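Local coordinates for protein alpha-glucosidase YIHQ (Escherichia coli, PDB 5AEG) that hydrolyses sulfoquinovosyl diacylglycerides and simple sulfoquinovosides such as sulfoquinovosyl glycerol, releasing sulfoquinovose for sulfoglycolysis, at residues A[465-470]-A[500-505]; A[35-40]-A[66-71]; A[46-51]-A[410-415]. One frame throughout, in Å; residues are numbered along the deposited sequence.

Interaction 1 (A[465-470]-A[500-505]); sequences STMMWA and LHHSDI
W469 and D504 meet at the active-site end of two parallel strands: indole NE1 donates to OD2 at 3.1 Å. D504 OD2 lies near the indole plane, while the N-H comes from above the carboxylate plane, the planes being 61° apart. The imidazole of H502 is covered on one face by W469 CB, 3.7 Å from the ring centroid, a CH-pi contact. M467 SD lies at the ring edge and takes a weak bond from ND1, which also bonds weakly to M468 O. H502 and W469 point to the same side of the sheet, chi1 of H502 (75°) setting CG between backbone N and carbonyl carbon.

Backbone bonds set this register: M468 N to L500 O, H502 N to M468 O (3.0 Å) and A470 N to H502 O (2.8 Å). Farther out, R535 bridges to D504 OD1, bonds H502 NE2 and makes a cation-pi contact with W469, which lies beside the nucleophile D405. An alanine in place of D504 would probably leave W469 NE1 without its acceptor and R535 without its carboxylate mate.

The pair belongs to the TIM barrel's beta-alpha-beta unit, helix 486-495 covering the H501 side and strand 451-454 flanking M467.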
loop_
_atom_site.group_PDB
_atom_site.type_symbol
_atom_site.label_atom_id
_atom_site.label_comp_id
_atom_site.label_asym_id
_atom_site.label_seq_id
_atom_site.Cartn_x
_atom_site.Cartn_y
_atom_site.Cartn_z
ATOM N N SER A 465 3.664 8.883 -3.950
ATOM C CA SER A 465 4.637 7.916 -3.328
ATOM C C SER A 465 5.410 7.269 -4.481
ATOM O O SER A 465 4.831 6.586 -5.350
ATOM C CB SER A 465 3.969 6.846 -2.506
ATOM O OG SER A 465 4.947 5.957 -2.015
ATOM N N THR A 466 6.718 7.435 -4.495
ATOM C CA THR A 466 7.502 6.891 -5.535
ATOM C C THR A 466 7.671 5.353 -5.450
ATOM O O THR A 466 8.112 4.728 -6.427
ATOM C CB THR A 466 8.922 7.531 -5.517
ATOM O OG1 THR A 466 9.419 7.609 -4.148
ATOM C CG2 THR A 466 8.841 9.020 -6.066
ATOM N N MET A 467 7.360 4.770 -4.305
ATOM C CA MET A 467 7.438 3.293 -4.131
ATOM C C MET A 467 6.688 2.917 -2.914
ATOM O O MET A 467 6.869 3.577 -1.843
ATOM C CB MET A 467 8.907 2.878 -3.971
ATOM C CG MET A 467 9.105 1.456 -3.531
ATOM S SD MET A 467 8.648 0.139 -4.690
ATOM C CE MET A 467 10.025 0.316 -5.849
ATOM N N MET A 468 5.831 1.893 -3.018
ATOM C CA MET A 468 5.205 1.339 -1.849
ATOM C C MET A 468 6.042 0.142 -1.352
ATOM O O MET A 468 6.631 -0.606 -2.126
ATOM C CB MET A 468 3.736 0.913 -2.066
ATOM C CG MET A 468 2.846 1.965 -2.655
ATOM S SD MET A 468 2.811 3.477 -1.738
ATOM C CE MET A 468 2.392 3.016 -0.101
ATOM N N TRP A 469 6.084 -0.017 -0.018
ATOM C CA TRP A 469 6.549 -1.274 0.568
ATOM C C TRP A 469 5.438 -1.857 1.401
ATOM O O TRP A 469 4.636 -1.135 2.013
ATOM C CB TRP A 469 7.929 -1.227 1.221
ATOM C CG TRP A 469 8.044 -1.420 2.715
ATOM C CD1 TRP A 469 8.298 -2.588 3.395
ATOM C CD2 TRP A 469 8.002 -0.379 3.717
ATOM N NE1 TRP A 469 8.331 -2.332 4.736
ATOM C CE2 TRP A 469 8.101 -0.998 4.951
ATOM C CE3 TRP A 469 7.756 1.005 3.664
ATOM C CZ2 TRP A 469 8.050 -0.265 6.177
ATOM C CZ3 TRP A 469 7.732 1.719 4.847
ATOM C CH2 TRP A 469 7.810 1.068 6.086
ATOM N N ALA A 470 5.494 -3.175 1.555
ATOM C CA ALA A 470 4.412 -3.890 2.189
ATOM C C ALA A 470 4.337 -3.814 3.730
ATOM O O ALA A 470 3.543 -4.494 4.321
ATOM C CB ALA A 470 4.451 -5.340 1.751
ATOM N N LEU A 500 4.254 0.062 -8.224
ATOM C CA LEU A 500 5.603 -0.143 -7.736
ATOM C C LEU A 500 5.592 -0.618 -6.289
ATOM O O LEU A 500 5.249 0.170 -5.405
ATOM C CB LEU A 500 6.441 1.156 -7.895
ATOM C CG LEU A 500 6.480 1.774 -9.311
ATOM C CD1 LEU A 500 7.171 3.108 -9.293
ATOM C CD2 LEU A 500 7.153 0.828 -10.226
ATOM N N HIS A 501 6.017 -1.858 -6.013
ATOM C CA HIS A 501 5.778 -2.493 -4.736
ATOM C C HIS A 501 6.916 -3.428 -4.401
ATOM O O HIS A 501 7.273 -4.235 -5.223
ATOM C CB HIS A 501 4.475 -3.330 -4.805
ATOM C CG HIS A 501 3.921 -3.775 -3.499
ATOM N ND1 HIS A 501 4.026 -5.066 -3.038
ATOM C CD2 HIS A 501 3.138 -3.133 -2.611
ATOM C CE1 HIS A 501 3.343 -5.203 -1.925
ATOM N NE2 HIS A 501 2.744 -4.046 -1.669
ATOM N N HIS A 502 7.373 -3.380 -3.144
ATOM C CA HIS A 502 8.319 -4.394 -2.613
ATOM C C HIS A 502 8.038 -4.650 -1.173
ATOM O O HIS A 502 7.081 -4.058 -0.556
ATOM C CB HIS A 502 9.807 -3.959 -2.841
ATOM C CG HIS A 502 10.298 -2.871 -1.925
ATOM N ND1 HIS A 502 9.879 -1.566 -2.009
ATOM C CD2 HIS A 502 11.156 -2.912 -0.878
ATOM C CE1 HIS A 502 10.530 -0.824 -1.131
ATOM N NE2 HIS A 502 11.228 -1.634 -0.361
ATOM N N SER A 503 8.766 -5.627 -0.652
ATOM C CA SER A 503 8.631 -6.029 0.730
ATOM C C SER A 503 10.038 -6.171 1.371
ATOM O O SER A 503 11.080 -6.296 0.676
ATOM C CB SER A 503 7.796 -7.296 0.883
ATOM O OG SER A 503 8.432 -8.439 0.190
ATOM N N ASP A 504 10.033 -6.118 2.708
ATOM C CA ASP A 504 11.256 -6.448 3.489
ATOM C C ASP A 504 11.706 -7.926 3.203
ATOM O O ASP A 504 10.929 -8.867 3.432
ATOM C CB ASP A 504 10.989 -6.321 4.997
ATOM C CG ASP A 504 10.619 -4.902 5.436
ATOM O OD1 ASP A 504 11.283 -3.895 5.085
ATOM O OD2 ASP A 504 9.559 -4.810 6.095
ATOM N N ILE A 505 12.884 -8.114 2.657
ATOM C CA ILE A 505 13.397 -9.435 2.435
ATOM C C ILE A 505 13.642 -10.095 3.814
ATOM O O ILE A 505 14.476 -9.639 4.580
ATOM C CB ILE A 505 14.689 -9.471 1.611
ATOM C CG1 ILE A 505 14.410 -9.016 0.198
ATOM C CG2 ILE A 505 15.193 -10.899 1.617
ATOM C CD1 ILE A 505 15.590 -8.703 -0.708
#

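Interaction 2 (A[35-40]-A[66-71]); sequences DNPCLW and ALTDAI
W40 and A66 lie side by side as an antiparallel non-hydrogen-bonded pair, their CA atoms 4.3 Å apart, and their contact is of the CH-pi kind. The methyl of A66 sits over one face of the indole, with CB 3.8 Å from the centroid of the five-membered ring and 28° off its normal. CG of W40 is anti to the carbonyl carbon (chi1 -65°), and the five-membered ring lies under A66: CD1 approaches A66 CA to 3.5 Å, while NE1 lies nearer the methyl. K64 adds a cation-pi contact to the same indole.

Apolar contacts continue from this pair. CG of P37 lies above a face of the W40 ring, offset toward the rim, and also meets A66 CB at 4.1 Å, so the small methyl touches both proline and indole. L39 and L67 lie side by side and point the same way, CD2 of L39 being 4.0 Å from CD1 of L67. F83 of strand 79-85 touches both leucines.

Hydrogen bonding between the segments is confined to the backbone, where L67 N donates to L39 O at 3.0 Å. Next to it T68 OG1 donates to D69 OD1 at 3.1 Å from well above the carboxylate plane; that oxygen also forms a salt bridge with K34.

Strands 39-49 and 56-74 form a beta hairpin in the N-terminal beta domain, and this contact joins them far from the turn. Its chemistry divides between two environments: the leucines belong to a buried apolar layer, whereas W40, A66 and P37 are partly exposed. With one backbone bond between the segments, much of the contact here consists of van der Waals packing by hydrocarbon and ring surfaces.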
loop_
_atom_site.group_PDB
_atom_site.type_symbol
_atom_site.label_atom_id
_atom_site.label_comp_id
_atom_site.label_asym_id
_atom_site.label_seq_id
_atom_site.Cartn_x
_atom_site.Cartn_y
_atom_site.Cartn_z
ATOM N N ASP A 35 -40.259 -0.367 -2.654
ATOM C CA ASP A 35 -40.013 -1.685 -1.986
ATOM C C ASP A 35 -38.569 -2.107 -1.865
ATOM O O ASP A 35 -38.260 -2.894 -0.966
ATOM C CB ASP A 35 -40.688 -2.817 -2.770
ATOM C CG ASP A 35 -42.125 -2.498 -3.098
ATOM O OD1 ASP A 35 -42.973 -2.726 -2.202
ATOM O OD2 ASP A 35 -42.376 -1.962 -4.216
ATOM N N ASN A 36 -37.718 -1.640 -2.786
ATOM C CA ASN A 36 -36.264 -1.941 -2.767
ATOM C C ASN A 36 -35.449 -0.695 -2.962
ATOM O O ASN A 36 -34.988 -0.393 -4.044
ATOM C CB ASN A 36 -35.941 -3.089 -3.731
ATOM C CG ASN A 36 -36.347 -4.456 -3.124
ATOM O OD1 ASN A 36 -36.114 -4.726 -1.939
ATOM N ND2 ASN A 36 -37.002 -5.286 -3.908
ATOM N N PRO A 37 -35.368 0.136 -1.914
ATOM C CA PRO A 37 -34.662 1.401 -2.058
ATOM C C PRO A 37 -33.135 1.181 -2.240
ATOM O O PRO A 37 -32.594 0.113 -1.877
ATOM C CB PRO A 37 -34.950 2.128 -0.708
ATOM C CG PRO A 37 -35.333 1.063 0.227
ATOM C CD PRO A 37 -35.870 -0.083 -0.558
ATOM N N CYS A 38 -32.484 2.191 -2.756
ATOM C CA CYS A 38 -31.088 2.194 -2.969
ATOM C C CYS A 38 -30.425 3.059 -1.935
ATOM O O CYS A 38 -29.175 3.007 -1.809
ATOM C CB CYS A 38 -30.759 2.716 -4.348
ATOM S SG CYS A 38 -30.905 4.466 -4.723
ATOM N N LEU A 39 -31.217 3.822 -1.151
ATOM C CA LEU A 39 -30.594 4.817 -0.238
ATOM C C LEU A 39 -31.202 4.883 1.117
ATOM O O LEU A 39 -32.431 4.844 1.256
ATOM C CB LEU A 39 -30.531 6.164 -0.881
ATOM C CG LEU A 39 -30.053 7.377 -0.125
ATOM C CD1 LEU A 39 -28.537 7.328 0.166
ATOM C CD2 LEU A 39 -30.317 8.636 -0.886
ATOM N N TRP A 40 -30.319 4.817 2.150
ATOM C CA TRP A 40 -30.677 5.048 3.528
ATOM C C TRP A 40 -29.779 6.166 4.064
ATOM O O TRP A 40 -28.609 6.293 3.686
ATOM C CB TRP A 40 -30.470 3.792 4.431
ATOM C CG TRP A 40 -31.279 2.583 4.220
ATOM C CD1 TRP A 40 -32.166 2.085 5.068
ATOM C CD2 TRP A 40 -31.232 1.680 3.101
ATOM N NE1 TRP A 40 -32.689 0.910 4.606
ATOM C CE2 TRP A 40 -32.166 0.658 3.362
ATOM C CE3 TRP A 40 -30.519 1.660 1.904
ATOM C CZ2 TRP A 40 -32.406 -0.402 2.481
ATOM C CZ3 TRP A 40 -30.730 0.623 1.010
ATOM C CH2 TRP A 40 -31.642 -0.427 1.318
ATOM N N ALA A 66 -34.742 4.453 5.510
ATOM C CA ALA A 66 -34.802 4.168 4.102
ATOM C C ALA A 66 -35.552 5.291 3.430
ATOM O O ALA A 66 -36.666 5.650 3.898
ATOM C CB ALA A 66 -35.535 2.837 3.890
ATOM N N LEU A 67 -34.924 5.908 2.432
ATOM C CA LEU A 67 -35.521 6.970 1.640
ATOM C C LEU A 67 -36.219 6.314 0.456
ATOM O O LEU A 67 -35.705 6.212 -0.638
ATOM C CB LEU A 67 -34.551 8.056 1.261
ATOM C CG LEU A 67 -33.776 8.669 2.395
ATOM C CD1 LEU A 67 -32.990 9.850 1.847
ATOM C CD2 LEU A 67 -34.642 9.141 3.542
ATOM N N THR A 68 -37.452 5.894 0.740
ATOM C CA THR A 68 -38.225 5.100 -0.190
ATOM C C THR A 68 -38.810 5.948 -1.353
ATOM O O THR A 68 -39.038 5.433 -2.477
ATOM C CB THR A 68 -39.366 4.444 0.534
ATOM O OG1 THR A 68 -40.123 5.456 1.206
ATOM C CG2 THR A 68 -38.864 3.401 1.562
ATOM N N ASP A 69 -39.010 7.241 -1.125
ATOM C CA ASP A 69 -39.684 8.078 -2.132
ATOM C C ASP A 69 -38.699 8.853 -2.943
ATOM O O ASP A 69 -37.715 9.408 -2.417
ATOM C CB ASP A 69 -40.619 9.110 -1.454
ATOM C CG ASP A 69 -41.608 8.489 -0.501
ATOM O OD1 ASP A 69 -41.866 7.266 -0.608
ATOM O OD2 ASP A 69 -42.088 9.202 0.418
ATOM N N ALA A 70 -38.923 8.921 -4.258
ATOM C CA ALA A 70 -38.051 9.683 -5.122
ATOM C C ALA A 70 -38.844 10.507 -6.150
ATOM O O ALA A 70 -39.734 9.972 -6.781
ATOM C CB ALA A 70 -37.129 8.752 -5.873
ATOM N N ILE A 71 -38.444 11.763 -6.325
ATOM C CA ILE A 71 -38.923 12.612 -7.426
ATOM C C ILE A 71 -37.737 13.043 -8.257
ATOM O O ILE A 71 -36.746 13.605 -7.746
ATOM C CB ILE A 71 -39.599 13.876 -6.908
ATOM C CG1 ILE A 71 -40.802 13.513 -6.054
ATOM C CG2 ILE A 71 -40.051 14.779 -8.085
ATOM C CD1 ILE A 71 -41.414 14.721 -5.341
#

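Interaction 3 (A[46-51]-A[410-415]); sequences ADIDMF and LPTDTY
M50, just past the end of strand 39-49, faces a type I beta turn from P411 to T414, and the nearest CA atoms, those of M50 and P411, stay 7.2 Å apart, a gap that side chains must bridge.

The thioether of M50 does most of this. Its sulfur accepts a weak hydrogen bond from T412 N, with SD and N 3.5 Å apart, and touches P411 CB at 3.8 Å. The side chains of M50 and T412 slide past each other in opposite directions, which brings SD within 3.6 Å of T412 OG1. A bend at chi3 (-73°) turns the methyl of M50 toward D413, where CE lies 3.6 Å from OD1; that oxygen is also hydrogen-bonded to the hydroxyl of Y363. I48, two residues earlier and also pointing toward the turn, meets T412 tip to tip, with CG2 3.6 Å from OG1.

The turn is braced from within, since T414 OG1 donates to P411 O at 2.8 Å and T414 N adds a weak bond to the same carbonyl.

Here the end of a strand of the N-terminal beta domain packs on a loop of the catalytic TIM barrel. That loop follows strand 401-404, after which come the nucleophile D405 and E408, probably also an active-site residue. A beta domain set against the barrel in this way typifies family GH31.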
loop_
_atom_site.group_PDB
_atom_site.type_symbol
_atom_site.label_atom_id
_atom_site.label_comp_id
_atom_site.label_asym_id
_atom_site.label_seq_id
_atom_site.Cartn_x
_atom_site.Cartn_y
_atom_site.Cartn_z
ATOM N N ALA A 46 -19.314 8.170 16.263
ATOM C CA ALA A 46 -18.138 7.279 16.213
ATOM C C ALA A 46 -17.620 6.865 17.610
ATOM O O ALA A 46 -17.441 7.708 18.452
ATOM C CB ALA A 46 -17.038 7.948 15.438
ATOM N N ASP A 47 -17.404 5.573 17.823
ATOM C CA ASP A 47 -16.936 5.055 19.116
ATOM C C ASP A 47 -15.562 4.446 18.905
ATOM O O ASP A 47 -15.452 3.334 18.417
ATOM C CB ASP A 47 -17.913 3.994 19.571
ATOM C CG ASP A 47 -17.558 3.408 20.962
ATOM O OD1 ASP A 47 -16.608 3.905 21.565
ATOM O OD2 ASP A 47 -18.249 2.472 21.425
ATOM N N ILE A 48 -14.553 5.227 19.185
ATOM C CA ILE A 48 -13.179 4.933 18.770
ATOM C C ILE A 48 -12.321 4.662 19.972
ATOM O O ILE A 48 -12.322 5.493 20.885
ATOM C CB ILE A 48 -12.584 6.114 18.048
ATOM C CG1 ILE A 48 -13.369 6.342 16.767
ATOM C CG2 ILE A 48 -11.115 5.855 17.693
ATOM C CD1 ILE A 48 -13.017 7.625 16.027
ATOM N N ASP A 49 -11.666 3.486 20.016
ATOM C CA ASP A 49 -10.578 3.271 20.988
ATOM C C ASP A 49 -9.317 3.097 20.161
ATOM O O ASP A 49 -9.251 2.124 19.388
ATOM C CB ASP A 49 -10.861 2.042 21.840
ATOM C CG ASP A 49 -12.088 2.217 22.708
ATOM O OD1 ASP A 49 -12.141 3.185 23.482
ATOM O OD2 ASP A 49 -13.027 1.441 22.526
ATOM N N MET A 50 -8.396 4.068 20.269
ATOM C CA MET A 50 -7.248 4.150 19.395
ATOM C C MET A 50 -6.245 3.002 19.536
ATOM O O MET A 50 -5.623 2.536 18.507
ATOM C CB MET A 50 -6.535 5.438 19.625
ATOM C CG MET A 50 -7.455 6.606 19.313
ATOM S SD MET A 50 -6.637 8.182 19.064
ATOM C CE MET A 50 -6.164 8.592 20.791
ATOM N N PHE A 51 -6.051 2.535 20.778
ATOM C CA PHE A 51 -5.012 1.535 21.082
ATOM C C PHE A 51 -3.659 1.792 20.374
ATOM O O PHE A 51 -3.082 0.894 19.655
ATOM C CB PHE A 51 -5.558 0.140 20.705
ATOM C CG PHE A 51 -6.650 -0.354 21.580
ATOM C CD1 PHE A 51 -6.365 -0.651 22.932
ATOM C CD2 PHE A 51 -7.949 -0.558 21.110
ATOM C CE1 PHE A 51 -7.359 -1.122 23.750
ATOM C CE2 PHE A 51 -8.963 -1.055 21.946
ATOM C CZ PHE A 51 -8.664 -1.329 23.263
ATOM N N LEU A 410 -2.529 9.256 12.610
ATOM C CA LEU A 410 -3.061 10.593 13.064
ATOM C C LEU A 410 -4.154 10.291 14.123
ATOM O O LEU A 410 -5.173 9.662 13.820
ATOM C CB LEU A 410 -3.696 11.409 11.965
ATOM C CG LEU A 410 -4.241 12.744 12.546
ATOM C CD1 LEU A 410 -3.070 13.713 12.851
ATOM C CD2 LEU A 410 -5.285 13.398 11.699
ATOM N N PRO A 411 -3.918 10.638 15.407
ATOM C CA PRO A 411 -4.922 10.337 16.435
ATOM C C PRO A 411 -6.183 11.100 16.172
ATOM O O PRO A 411 -6.140 12.226 15.614
ATOM C CB PRO A 411 -4.255 10.836 17.752
ATOM C CG PRO A 411 -2.807 10.663 17.485
ATOM C CD PRO A 411 -2.730 11.246 16.057
ATOM N N THR A 412 -7.286 10.471 16.493
ATOM C CA THR A 412 -8.582 11.079 16.177
ATOM C C THR A 412 -9.084 12.141 17.152
ATOM O O THR A 412 -10.146 12.760 16.928
ATOM C CB THR A 412 -9.645 9.996 16.017
ATOM O OG1 THR A 412 -9.400 8.913 16.935
ATOM C CG2 THR A 412 -9.551 9.456 14.616
ATOM N N ASP A 413 -8.306 12.392 18.174
ATOM C CA ASP A 413 -8.552 13.516 19.132
ATOM C C ASP A 413 -7.485 14.607 19.011
ATOM O O ASP A 413 -7.281 15.360 19.963
ATOM C CB ASP A 413 -8.700 12.975 20.552
ATOM C CG ASP A 413 -7.500 12.300 21.052
ATOM O OD1 ASP A 413 -6.543 12.137 20.280
ATOM O OD2 ASP A 413 -7.488 11.866 22.215
ATOM N N THR A 414 -6.837 14.722 17.830
ATOM C CA THR A 414 -6.075 15.910 17.502
ATOM C C THR A 414 -7.002 16.983 16.947
ATOM O O THR A 414 -8.098 16.668 16.446
ATOM C CB THR A 414 -5.010 15.654 16.404
ATOM O OG1 THR A 414 -5.647 15.013 15.281
ATOM C CG2 THR A 414 -3.890 14.794 16.976
ATOM N N TYR A 415 -6.515 18.234 17.030
ATOM C CA TYR A 415 -7.146 19.412 16.511
ATOM C C TYR A 415 -6.134 20.021 15.583
ATOM O O TYR A 415 -4.991 20.279 15.973
ATOM C CB TYR A 415 -7.543 20.381 17.656
ATOM C CG TYR A 415 -8.639 19.778 18.433
ATOM C CD1 TYR A 415 -8.370 18.831 19.380
ATOM C CD2 TYR A 415 -9.975 20.054 18.128
ATOM C CE1 TYR A 415 -9.390 18.175 20.036
ATOM C CE2 TYR A 415 -11.000 19.422 18.806
ATOM C CZ TYR A 415 -10.686 18.474 19.748
ATOM O OH TYR A 415 -11.639 17.823 20.459
#

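How the interactions relate
From the N terminus, the chain passes 35-40 and runs on along strand 39-49 to 46-51 before turning back into strand 56-74, where 66-71 closes interaction 2 as a hairpin contact. Interaction 3 has opened by then and closes only at 410-415, so the two cross: their segments alternate, and both draw on strand 39-49. One end of that strand is thus tied to its hairpin partner, the other to a loop of the TIM barrel, with the contact centres 33 Å apart. Interaction 1 opens later, in series with both, and closes a short loop within the barrel. Its nearest atoms lie about 15 Å from those of interaction 3.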